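Local coordinates for fructooligosaccharide ABC transporter substrate-binding protein FusA (Streptococcus pneumoniae, PDB 5G5Y) that captures short- and long-chain fructooligosaccharides, preferring tetrasaccharides and larger, as the solute-binding component of the FusABC-MsmK ABC transporter that imports them, at residues Glu165-Asn169 with Gly170-Gly174; Trp252-Tyr255 with Ile256-His260; Asp271-Val275 with Thr276-Glu280; Ala401-Arg404 with Leu405-Lys409. One frame throughout, in Å; residues are numbered along the deposited sequence.

In the fold
The four local contacts follow one another along the chain: contact 1 ends helix 157-169 and opens a calcium loop, contact 2 is a turn of helix 252-260, contact 3 lies between strands 264-269 and 282-284, and contact 4 is in helix 399-412. Contacts 2 and 3 touch, centres about 11 Å apart, through W252 and I256 against V275. Contacts 3 and 4 also touch, D271, K272 and N273 meeting W403, centres about 15 Å apart. Contacts 2 to 4 thus pack in succession; contact 3 contains substrate residue N274, and R404 of contact 4 reaches W270. Contact 1, about 20 Å from contact 2 between centres, holds one of two calcium sites; calcium binding is essential for translocation.

Contact 1 (Glu165-Asn169 with Gly170-Gly174); sequences EAFKN and GDPNG. With CA (calcium ion), chain C.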
loop_
_atom_site.group_PDB
_atom_site.type_symbol
_atom_site.label_atom_id
_atom_site.label_comp_id
_atom_site.label_asym_id
_atom_site.label_seq_id
_atom_site.Cartn_x
_atom_site.Cartn_y
_atom_site.Cartn_z
ATOM N N GLU A 165 20.764 24.853 -2.875
ATOM C CA GLU A 165 21.623 25.958 -2.356
ATOM C C GLU A 165 21.027 27.328 -2.652
ATOM O O GLU A 165 21.050 28.208 -1.785
ATOM C CB GLU A 165 23.007 25.848 -2.928
ATOM C CG GLU A 165 23.721 24.660 -2.321
ATOM C CD GLU A 165 25.131 24.495 -2.805
ATOM O OE1 GLU A 165 25.350 24.517 -4.026
ATOM O OE2 GLU A 165 26.002 24.292 -1.937
ATOM N N ALA A 166 20.460 27.472 -3.840
ATOM C CA ALA A 166 19.709 28.700 -4.219
ATOM C C ALA A 166 18.458 28.891 -3.357
ATOM O O ALA A 166 18.180 30.009 -2.896
ATOM C CB ALA A 166 19.367 28.688 -5.699
ATOM N N PHE A 167 17.722 27.810 -3.085
ATOM C CA PHE A 167 16.630 27.865 -2.113
ATOM C C PHE A 167 17.126 28.258 -0.718
ATOM O O PHE A 167 16.449 28.985 0.006
ATOM C CB PHE A 167 15.915 26.507 -1.952
ATOM C CG PHE A 167 15.120 26.043 -3.150
ATOM C CD1 PHE A 167 14.809 26.880 -4.238
ATOM C CD2 PHE A 167 14.604 24.755 -3.143
ATOM C CE1 PHE A 167 14.055 26.410 -5.299
ATOM C CE2 PHE A 167 13.835 24.286 -4.201
ATOM C CZ PHE A 167 13.546 25.112 -5.270
ATOM N N LYS A 168 18.271 27.720 -0.310
ATOM C CA LYS A 168 18.805 28.016 1.027
ATOM C C LYS A 168 19.151 29.503 1.176
ATOM O O LYS A 168 18.782 30.113 2.161
ATOM C CB LYS A 168 20.043 27.157 1.332
ATOM C CG LYS A 168 20.512 27.161 2.788
ATOM C CD LYS A 168 21.909 26.554 2.882
ATOM C CE LYS A 168 22.666 26.985 4.107
ATOM N NZ LYS A 168 22.024 26.434 5.328
ATOM N N ASN A 169 19.878 30.036 0.198
ATOM C CA ASN A 169 20.532 31.355 0.303
ATOM C C ASN A 169 19.803 32.467 -0.446
ATOM O O ASN A 169 20.134 33.630 -0.265
ATOM C CB ASN A 169 21.940 31.278 -0.290
ATOM C CG ASN A 169 22.798 30.204 0.365
ATOM O OD1 ASN A 169 22.738 30.006 1.567
ATOM N ND2 ASN A 169 23.591 29.494 -0.444
ATOM N N GLY A 170 18.878 32.118 -1.337
ATOM C CA GLY A 170 18.288 33.093 -2.265
ATOM C C GLY A 170 17.015 33.767 -1.807
ATOM O O GLY A 170 16.465 34.571 -2.541
ATOM N N ASP A 171 16.509 33.412 -0.633
ATOM C CA ASP A 171 15.254 33.941 -0.125
ATOM C C ASP A 171 14.129 33.980 -1.194
ATOM O O ASP A 171 13.582 35.045 -1.495
ATOM C CB ASP A 171 15.491 35.321 0.528
ATOM C CG ASP A 171 14.243 35.885 1.198
ATOM O OD1 ASP A 171 13.493 35.101 1.845
ATOM O OD2 ASP A 171 14.020 37.126 1.087
ATOM N N PRO A 172 13.780 32.804 -1.771
ATOM C CA PRO A 172 12.738 32.810 -2.811
ATOM C C PRO A 172 11.345 33.261 -2.346
ATOM O O PRO A 172 10.582 33.783 -3.158
ATOM C CB PRO A 172 12.706 31.349 -3.295
ATOM C CG PRO A 172 13.294 30.557 -2.175
ATOM C CD PRO A 172 14.386 31.466 -1.639
ATOM N N ASN A 173 11.000 33.090 -1.081
ATOM C CA ASN A 173 9.702 33.617 -0.619
ATOM C C ASN A 173 9.726 35.135 -0.284
ATOM O O ASN A 173 8.725 35.670 0.173
ATOM C CB ASN A 173 9.115 32.773 0.524
ATOM C CG ASN A 173 9.803 32.993 1.859
ATOM O OD1 ASN A 173 10.682 33.848 1.999
ATOM N ND2 ASN A 173 9.418 32.200 2.847
ATOM N N GLY A 174 10.873 35.792 -0.480
ATOM C CA GLY A 174 10.962 37.245 -0.488
ATOM C C GLY A 174 10.756 37.968 0.836
ATOM O O GLY A 174 10.539 39.183 0.836
HETATM CA CA CA C . 12.853 33.604 3.141
HETATM O O HOH W 1 16.786 31.989 1.771
#
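F167 holds CG anti to its carbonyl carbon (chi1 -68°), which sets its ring beside P172; D171 turns CG anti to the backbone N (chi1 -175°) and N173 sets CG between backbone N and carbonyl carbon (chi1 75°), bringing both OD1 atoms onto one calcium ion. The loop is an EF-hand-like calcium site entered from the end of helix 157-169. There G170 N bonds to A166 O at 2.7 Å, the N-H bent. Glycine suits this place because a CB would run into A166 O. D171 then leaves the helix with positive phi, and a water bridges its N to K168 O. A type I turn from D171 to G174 follows, and G174, also at positive phi, is at ease as glycine. P172, rigid and apolar, lays its CD 3.6 Å from F167 O and brings CG obliquely up to the F167 ring, which meets W145 edge-to-face. The side chains of N175, D179 and E180 and the backbone O of E177 complete the shell, and G176 N binds D171 OD2, fixing the carboxylate's rotation. An aspartate gives the ion a short charged ligand, D171 OD1 at 2.1 Å, and an asparagine a neutral one, N173 OD1 at 2.5 Å.

Contact 2 (Trp252-Tyr255 with Ile256-His260); sequences WNSY and IAKGH
Helix 252-260 supplies this contact, an i to i+4 pairing in which the methyl CG2 of I256 sits over the six-membered ring of W252. The methyl carbon lies 3.5 Å from the ring centroid of W252 and only 7° off the normal, a nearly centred CH-pi contact. Two torsions set it up: the indole of W252 swings anti to its own N (chi1 171°) and comes forward along the helix, while I256 keeps CG2 anti to its carbonyl carbon, with CG1 between N and C. A branched residue suits the place, since its second arm, CD1, also reaches W252 NE1 at 3.9 Å. Underneath, I256 N donates to W252 O at 3.0 Å and almost straight, 175°, so backbone and side chains join the same two residues. The next turn repeats the bond from G259 N to Y255 O, 2.8 Å.

On another flank K258 bends at chi3 and lays its CE 3.6 Å from S254 OG; its ammonium goes on to salt bridges with E246 and D244 and a bond to H250. Y255 sends its hydroxyl to F268 O on strand 264-269, pinning the helix to the sheet. W252 also packs on V275, next to the substrate residue N274. An aromatic and a branched aliphatic residue four apart on one helix face make a typical intrahelical CH-pi pair, here beside the sugar site.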
loop_
_atom_site.group_PDB
_atom_site.type_symbol
_atom_site.label_atom_id
_atom_site.label_comp_id
_atom_site.label_asym_id
_atom_site.label_seq_id
_atom_site.Cartn_x
_atom_site.Cartn_y
_atom_site.Cartn_z
ATOM N N TRP A 252 4.636 13.466 11.830
ATOM C CA TRP A 252 3.748 13.855 10.739
ATOM C C TRP A 252 3.102 15.216 11.009
ATOM O O TRP A 252 3.040 16.067 10.139
ATOM C CB TRP A 252 2.676 12.795 10.589
ATOM C CG TRP A 252 1.551 13.139 9.635
ATOM C CD1 TRP A 252 0.240 13.371 9.967
ATOM C CD2 TRP A 252 1.622 13.209 8.195
ATOM N NE1 TRP A 252 -0.504 13.599 8.832
ATOM C CE2 TRP A 252 0.315 13.505 7.729
ATOM C CE3 TRP A 252 2.662 13.069 7.258
ATOM C CZ2 TRP A 252 0.021 13.681 6.367
ATOM C CZ3 TRP A 252 2.370 13.237 5.903
ATOM C CH2 TRP A 252 1.049 13.532 5.471
ATOM N N ASN A 253 2.628 15.406 12.236
ATOM C CA ASN A 253 2.001 16.687 12.616
ATOM C C ASN A 253 2.919 17.880 12.421
ATOM O O ASN A 253 2.512 18.876 11.847
ATOM C CB ASN A 253 1.448 16.620 14.054
ATOM C CG ASN A 253 0.149 15.821 14.138
ATOM O OD1 ASN A 253 -0.640 15.801 13.204
ATOM N ND2 ASN A 253 -0.084 15.192 15.266
ATOM N N SER A 254 4.169 17.770 12.836
ATOM C CA SER A 254 5.113 18.870 12.620
ATOM C C SER A 254 5.464 19.116 11.137
ATOM O O SER A 254 5.568 20.255 10.676
ATOM C CB SER A 254 6.398 18.632 13.412
ATOM O OG SER A 254 7.387 19.541 12.941
ATOM N N TYR A 255 5.648 18.013 10.405
ATOM C CA TYR A 255 6.000 18.038 8.970
ATOM C C TYR A 255 4.936 18.755 8.170
ATOM O O TYR A 255 5.232 19.643 7.375
ATOM C CB TYR A 255 6.089 16.588 8.494
ATOM C CG TYR A 255 6.661 16.290 7.141
ATOM C CD1 TYR A 255 8.017 16.476 6.881
ATOM C CD2 TYR A 255 5.883 15.679 6.155
ATOM C CE1 TYR A 255 8.574 16.119 5.657
ATOM C CE2 TYR A 255 6.432 15.318 4.930
ATOM C CZ TYR A 255 7.784 15.518 4.693
ATOM O OH TYR A 255 8.358 15.178 3.498
ATOM N N ILE A 256 3.686 18.377 8.379
ATOM C CA ILE A 256 2.593 19.055 7.668
ATOM C C ILE A 256 2.324 20.502 8.140
ATOM O O ILE A 256 1.819 21.303 7.366
ATOM C CB ILE A 256 1.306 18.216 7.612
ATOM C CG1 ILE A 256 0.618 18.123 8.956
ATOM C CG2 ILE A 256 1.615 16.816 7.070
ATOM C CD1 ILE A 256 -0.732 17.446 8.879
ATOM N N ALA A 257 2.673 20.850 9.376
ATOM C CA ALA A 257 2.596 22.269 9.808
ATOM C C ALA A 257 3.552 23.133 9.000
ATOM O O ALA A 257 3.182 24.201 8.492
ATOM C CB ALA A 257 2.900 22.401 11.307
ATOM N N LYS A 258 4.790 22.656 8.853
ATOM C CA LYS A 258 5.760 23.334 8.023
ATOM C C LYS A 258 5.392 23.289 6.553
ATOM O O LYS A 258 5.580 24.273 5.843
ATOM C CB LYS A 258 7.153 22.730 8.210
ATOM C CG LYS A 258 7.739 23.049 9.561
ATOM C CD LYS A 258 9.117 22.425 9.720
ATOM C CE LYS A 258 9.041 20.943 10.046
ATOM N NZ LYS A 258 10.423 20.478 10.324
ATOM N N GLY A 259 4.864 22.150 6.096
ATOM C CA GLY A 259 4.350 22.059 4.720
ATOM C C GLY A 259 3.203 23.019 4.421
ATOM O O GLY A 259 3.183 23.658 3.371
ATOM N N HIS A 260 2.245 23.087 5.341
ATOM C CA HIS A 260 1.087 24.008 5.252
ATOM C C HIS A 260 1.546 25.466 5.069
ATOM O O HIS A 260 0.960 26.217 4.285
ATOM C CB HIS A 260 0.221 23.858 6.516
ATOM C CG HIS A 260 -1.008 24.720 6.530
ATOM N ND1 HIS A 260 -1.491 25.300 7.683
ATOM C CD2 HIS A 260 -1.855 25.093 5.539
ATOM C CE1 HIS A 260 -2.583 25.986 7.404
ATOM N NE2 HIS A 260 -2.819 25.890 6.108
#

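Contact 3 (Asp271-Val275 with Thr276-Glu280); sequences DKNNV and TGSNE
K272 stretches its side chain alongside the backbone of G277-N279, its CG 4.1 Å from G277 O and its CE 3.4 Å from N279 O. Only the first torsion is folded, CG lying between backbone N and carbonyl carbon (chi1 70°); beyond it the chain runs extended, and NZ arrives at N279 O, 3.0 Å away and nearly in line with the C=O bond. The ammonium also donates to Y282 O. A water links it to E280 OE2, while E280 OE1, 4.5 Å from K272 NZ, is too far for a salt bridge; the nearby negative charge probably favours the charged lysine. A long cationic chain fits here because it can cross the loop and still satisfy carbonyls at the far end.

The loop joins strands 264-269 and 282-284; an Asx turn at D271 leads into, and overlaps, the 3-10 segment 272-274, which carries the substrate-binding N274. D271 OD1 takes N273 N from above the carboxylate plane and N273 ND2, 2.7 Å, at its syn lone pair, so one oxygen grips backbone and amide of the same residue. Further round, K272 O accepts G277 N at 3.0 Å and V275 N from opposite faces of its plane, with a weak third bond from T276 N. G277, with positive phi, has angles at which a CB would press on the preceding carbonyl, and its bare CA approaches N273 O. T276 OG1 is bonded to the hydroxyl of Y267, while V275 packs on I256 of helix 252-260. N279 ND2 returns to T276 O at 2.9 Å, the acceptor lying 14° out of the N279 amide plane.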
loop_
_atom_site.group_PDB
_atom_site.type_symbol
_atom_site.label_atom_id
_atom_site.label_comp_id
_atom_site.label_asym_id
_atom_site.label_seq_id
_atom_site.Cartn_x
_atom_site.Cartn_y
_atom_site.Cartn_z
ATOM N N ASP A 271 0.868 12.211 -1.504
ATOM C CA ASP A 271 0.082 13.170 -2.273
ATOM C C ASP A 271 0.301 14.509 -1.644
ATOM O O ASP A 271 0.019 14.652 -0.461
ATOM C CB ASP A 271 -1.390 12.722 -2.218
ATOM C CG ASP A 271 -2.359 13.652 -2.951
ATOM O OD1 ASP A 271 -2.070 14.849 -3.208
ATOM O OD2 ASP A 271 -3.476 13.145 -3.266
ATOM N N LYS A 272 0.776 15.468 -2.442
ATOM C CA LYS A 272 1.108 16.841 -1.976
ATOM C C LYS A 272 -0.090 17.526 -1.278
ATOM O O LYS A 272 0.078 18.349 -0.347
ATOM C CB LYS A 272 1.587 17.710 -3.154
ATOM C CG LYS A 272 0.505 18.095 -4.170
ATOM C CD LYS A 272 1.028 19.026 -5.240
ATOM C CE LYS A 272 -0.153 19.601 -6.042
ATOM N NZ LYS A 272 0.267 20.305 -7.258
ATOM N N ASN A 273 -1.299 17.129 -1.674
ATOM C CA ASN A 273 -2.519 17.703 -1.084
ATOM C C ASN A 273 -2.593 17.550 0.445
ATOM O O ASN A 273 -3.134 18.426 1.130
ATOM C CB ASN A 273 -3.769 17.144 -1.792
ATOM C CG ASN A 273 -3.911 17.688 -3.214
ATOM O OD1 ASN A 273 -4.425 18.795 -3.402
ATOM N ND2 ASN A 273 -3.450 16.930 -4.229
ATOM N N ASN A 274 -1.997 16.482 0.984
ATOM C CA ASN A 274 -1.978 16.253 2.408
ATOM C C ASN A 274 -0.901 17.038 3.164
ATOM O O ASN A 274 -0.856 16.946 4.390
ATOM C CB ASN A 274 -1.817 14.759 2.726
ATOM C CG ASN A 274 -2.853 13.890 2.010
ATOM O OD1 ASN A 274 -2.510 12.904 1.323
ATOM N ND2 ASN A 274 -4.117 14.266 2.138
ATOM N N VAL A 275 -0.006 17.724 2.464
ATOM C CA VAL A 275 1.141 18.370 3.114
ATOM C C VAL A 275 1.182 19.817 2.728
ATOM O O VAL A 275 1.006 20.662 3.612
ATOM C CB VAL A 275 2.488 17.662 2.821
ATOM C CG1 VAL A 275 3.651 18.356 3.527
ATOM C CG2 VAL A 275 2.397 16.222 3.284
ATOM N N THR A 276 1.419 20.126 1.451
ATOM C CA THR A 276 1.490 21.518 1.005
ATOM C C THR A 276 0.152 22.074 0.475
ATOM O O THR A 276 0.028 23.275 0.271
ATOM C CB THR A 276 2.603 21.732 -0.015
ATOM O OG1 THR A 276 2.482 20.784 -1.098
ATOM C CG2 THR A 276 3.967 21.601 0.701
ATOM N N GLY A 277 -0.823 21.198 0.261
ATOM C CA GLY A 277 -2.183 21.606 -0.097
ATOM C C GLY A 277 -2.509 21.475 -1.565
ATOM O O GLY A 277 -1.684 21.017 -2.386
ATOM N N SER A 278 -3.731 21.882 -1.899
ATOM C CA SER A 278 -4.248 21.773 -3.265
ATOM C C SER A 278 -3.995 23.072 -3.974
ATOM O O SER A 278 -4.865 23.949 -4.015
ATOM C CB SER A 278 -5.746 21.443 -3.259
ATOM O OG SER A 278 -6.450 22.384 -2.462
ATOM N N ASN A 279 -2.787 23.194 -4.511
ATOM C CA ASN A 279 -2.343 24.393 -5.205
ATOM C C ASN A 279 -1.243 24.040 -6.208
ATOM O O ASN A 279 -0.740 22.904 -6.241
ATOM C CB ASN A 279 -1.832 25.416 -4.189
ATOM C CG ASN A 279 -0.732 24.845 -3.308
ATOM O OD1 ASN A 279 0.316 24.454 -3.809
ATOM N ND2 ASN A 279 -0.979 24.757 -2.009
ATOM N N GLU A 280 -0.848 25.029 -6.998
ATOM C CA GLU A 280 0.128 24.840 -8.035
ATOM C C GLU A 280 1.544 25.289 -7.620
ATOM O O GLU A 280 2.442 25.254 -8.430
ATOM C CB GLU A 280 -0.332 25.582 -9.293
ATOM C CG GLU A 280 -1.754 25.238 -9.756
ATOM C CD GLU A 280 -1.990 23.747 -10.010
ATOM O OE1 GLU A 280 -1.072 23.062 -10.530
ATOM O OE2 GLU A 280 -3.108 23.262 -9.699
HETATM O O HOH W 2 -2.342 20.835 -8.214
#

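Contact 4 (Ala401-Arg404 with Leu405-Lys409); sequences AKWR and LDLIK
W403 and L407 meet through the methyl CD1 of L407, which rests over one face of the indole. It lies 3.7 Å from the centroid of the six-membered ring of W403, offset toward the rim and nearest to CZ2. On the exposed side K402, bent at chi2 (58°), reaches along the helix so that its NZ meets D406 OD1 at 2.9 Å, on the syn lone pair, in a salt bridge. R404 and I408 form a third pair: I408 CD1 comes obliquely to the guanidinium, 3.6 Å from R404 NH1, an apolar neighbour of a buried cation.

All three are i to i+4 pairs on helix 399-412, and the backbone bonds beneath them have the same spacing, as in I408 N to R404 O, 3.0 Å with the N-H at 167°. Lysine and aspartate suit the exposed side, whereas A401, R404 and I408 are buried. Farther out, W403 and L407 both lie on W140 of strand 138-142, and W403 also packs on D271. R404 extends from CG to NE into the interior, donating from NE to W270 O and from NH1 to V135 O, and its guanidinium makes a cation-pi contact with the indole of W270, a substrate-binding residue.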
loop_
_atom_site.group_PDB
_atom_site.type_symbol
_atom_site.label_atom_id
_atom_site.label_comp_id
_atom_site.label_asym_id
_atom_site.label_seq_id
_atom_site.Cartn_x
_atom_site.Cartn_y
_atom_site.Cartn_z
ATOM N N ALA A 401 -7.201 9.122 -7.179
ATOM C CA ALA A 401 -6.430 7.981 -7.677
ATOM C C ALA A 401 -6.042 8.189 -9.118
ATOM O O ALA A 401 -4.901 7.914 -9.512
ATOM C CB ALA A 401 -7.198 6.690 -7.532
ATOM N N LYS A 402 -6.998 8.656 -9.921
ATOM C CA LYS A 402 -6.743 8.906 -11.333
ATOM C C LYS A 402 -5.621 9.925 -11.496
ATOM O O LYS A 402 -4.729 9.750 -12.328
ATOM C CB LYS A 402 -8.003 9.359 -12.048
ATOM C CG LYS A 402 -7.837 9.741 -13.512
ATOM C CD LYS A 402 -7.277 8.602 -14.348
ATOM C CE LYS A 402 -7.367 8.897 -15.844
ATOM N NZ LYS A 402 -6.403 8.044 -16.606
ATOM N N TRP A 403 -5.714 11.013 -10.756
ATOM C CA TRP A 403 -4.689 12.065 -10.777
ATOM C C TRP A 403 -3.287 11.479 -10.482
ATOM O O TRP A 403 -2.369 11.694 -11.243
ATOM C CB TRP A 403 -5.050 13.119 -9.763
ATOM C CG TRP A 403 -4.064 14.220 -9.593
ATOM C CD1 TRP A 403 -3.907 15.342 -10.401
ATOM C CD2 TRP A 403 -3.130 14.362 -8.527
ATOM N NE1 TRP A 403 -2.927 16.151 -9.868
ATOM C CE2 TRP A 403 -2.426 15.564 -8.739
ATOM C CE3 TRP A 403 -2.807 13.579 -7.413
ATOM C CZ2 TRP A 403 -1.427 16.011 -7.851
ATOM C CZ3 TRP A 403 -1.817 14.003 -6.567
ATOM C CH2 TRP A 403 -1.124 15.207 -6.798
ATOM N N ARG A 404 -3.172 10.702 -9.409
ATOM C CA ARG A 404 -1.897 10.118 -8.995
ATOM C C ARG A 404 -1.394 9.124 -10.046
ATOM O O ARG A 404 -0.232 9.146 -10.393
ATOM C CB ARG A 404 -1.991 9.476 -7.592
ATOM C CG ARG A 404 -0.648 9.253 -6.950
ATOM C CD ARG A 404 -0.759 8.587 -5.613
ATOM N NE ARG A 404 0.503 8.795 -4.896
ATOM C CZ ARG A 404 1.496 7.905 -4.830
ATOM N NH1 ARG A 404 1.402 6.699 -5.378
ATOM N NH2 ARG A 404 2.586 8.215 -4.182
ATOM N N LEU A 405 -2.277 8.274 -10.574
ATOM C CA LEU A 405 -1.902 7.313 -11.624
ATOM C C LEU A 405 -1.305 7.983 -12.820
ATOM O O LEU A 405 -0.329 7.488 -13.393
ATOM C CB LEU A 405 -3.113 6.496 -12.134
ATOM C CG LEU A 405 -3.525 5.327 -11.296
ATOM C CD1 LEU A 405 -4.764 4.648 -11.895
ATOM C CD2 LEU A 405 -2.410 4.304 -11.227
ATOM N N ASP A 406 -1.913 9.087 -13.239
ATOM C CA ASP A 406 -1.421 9.788 -14.407
ATOM C C ASP A 406 -0.028 10.401 -14.148
ATOM O O ASP A 406 0.814 10.319 -15.029
ATOM C CB ASP A 406 -2.412 10.869 -14.832
ATOM C CG ASP A 406 -3.706 10.302 -15.439
ATOM O OD1 ASP A 406 -3.811 9.099 -15.767
ATOM O OD2 ASP A 406 -4.626 11.124 -15.619
ATOM N N LEU A 407 0.237 10.926 -12.948
ATOM C CA LEU A 407 1.589 11.379 -12.595
ATOM C C LEU A 407 2.600 10.230 -12.635
ATOM O O LEU A 407 3.696 10.367 -13.178
ATOM C CB LEU A 407 1.633 12.010 -11.200
ATOM C CG LEU A 407 0.812 13.311 -10.992
ATOM C CD1 LEU A 407 0.911 13.824 -9.572
ATOM C CD2 LEU A 407 1.265 14.382 -11.947
ATOM N N ILE A 408 2.225 9.085 -12.053
ATOM C CA ILE A 408 3.082 7.901 -12.054
ATOM C C ILE A 408 3.473 7.508 -13.487
ATOM O O ILE A 408 4.662 7.269 -13.785
ATOM C CB ILE A 408 2.442 6.746 -11.261
ATOM C CG1 ILE A 408 2.478 7.085 -9.766
ATOM C CG2 ILE A 408 3.129 5.415 -11.537
ATOM C CD1 ILE A 408 1.589 6.207 -8.929
ATOM N N LYS A 409 2.476 7.453 -14.362
ATOM C CA LYS A 409 2.702 7.122 -15.736
ATOM C C LYS A 409 3.622 8.124 -16.468
ATOM O O LYS A 409 4.500 7.702 -17.218
ATOM C CB LYS A 409 1.368 6.994 -16.494
ATOM C CG LYS A 409 1.589 6.240 -17.797
ATOM C CD LYS A 409 0.346 6.150 -18.661
ATOM C CE LYS A 409 0.578 5.278 -19.919
ATOM N NZ LYS A 409 1.729 4.319 -19.829
#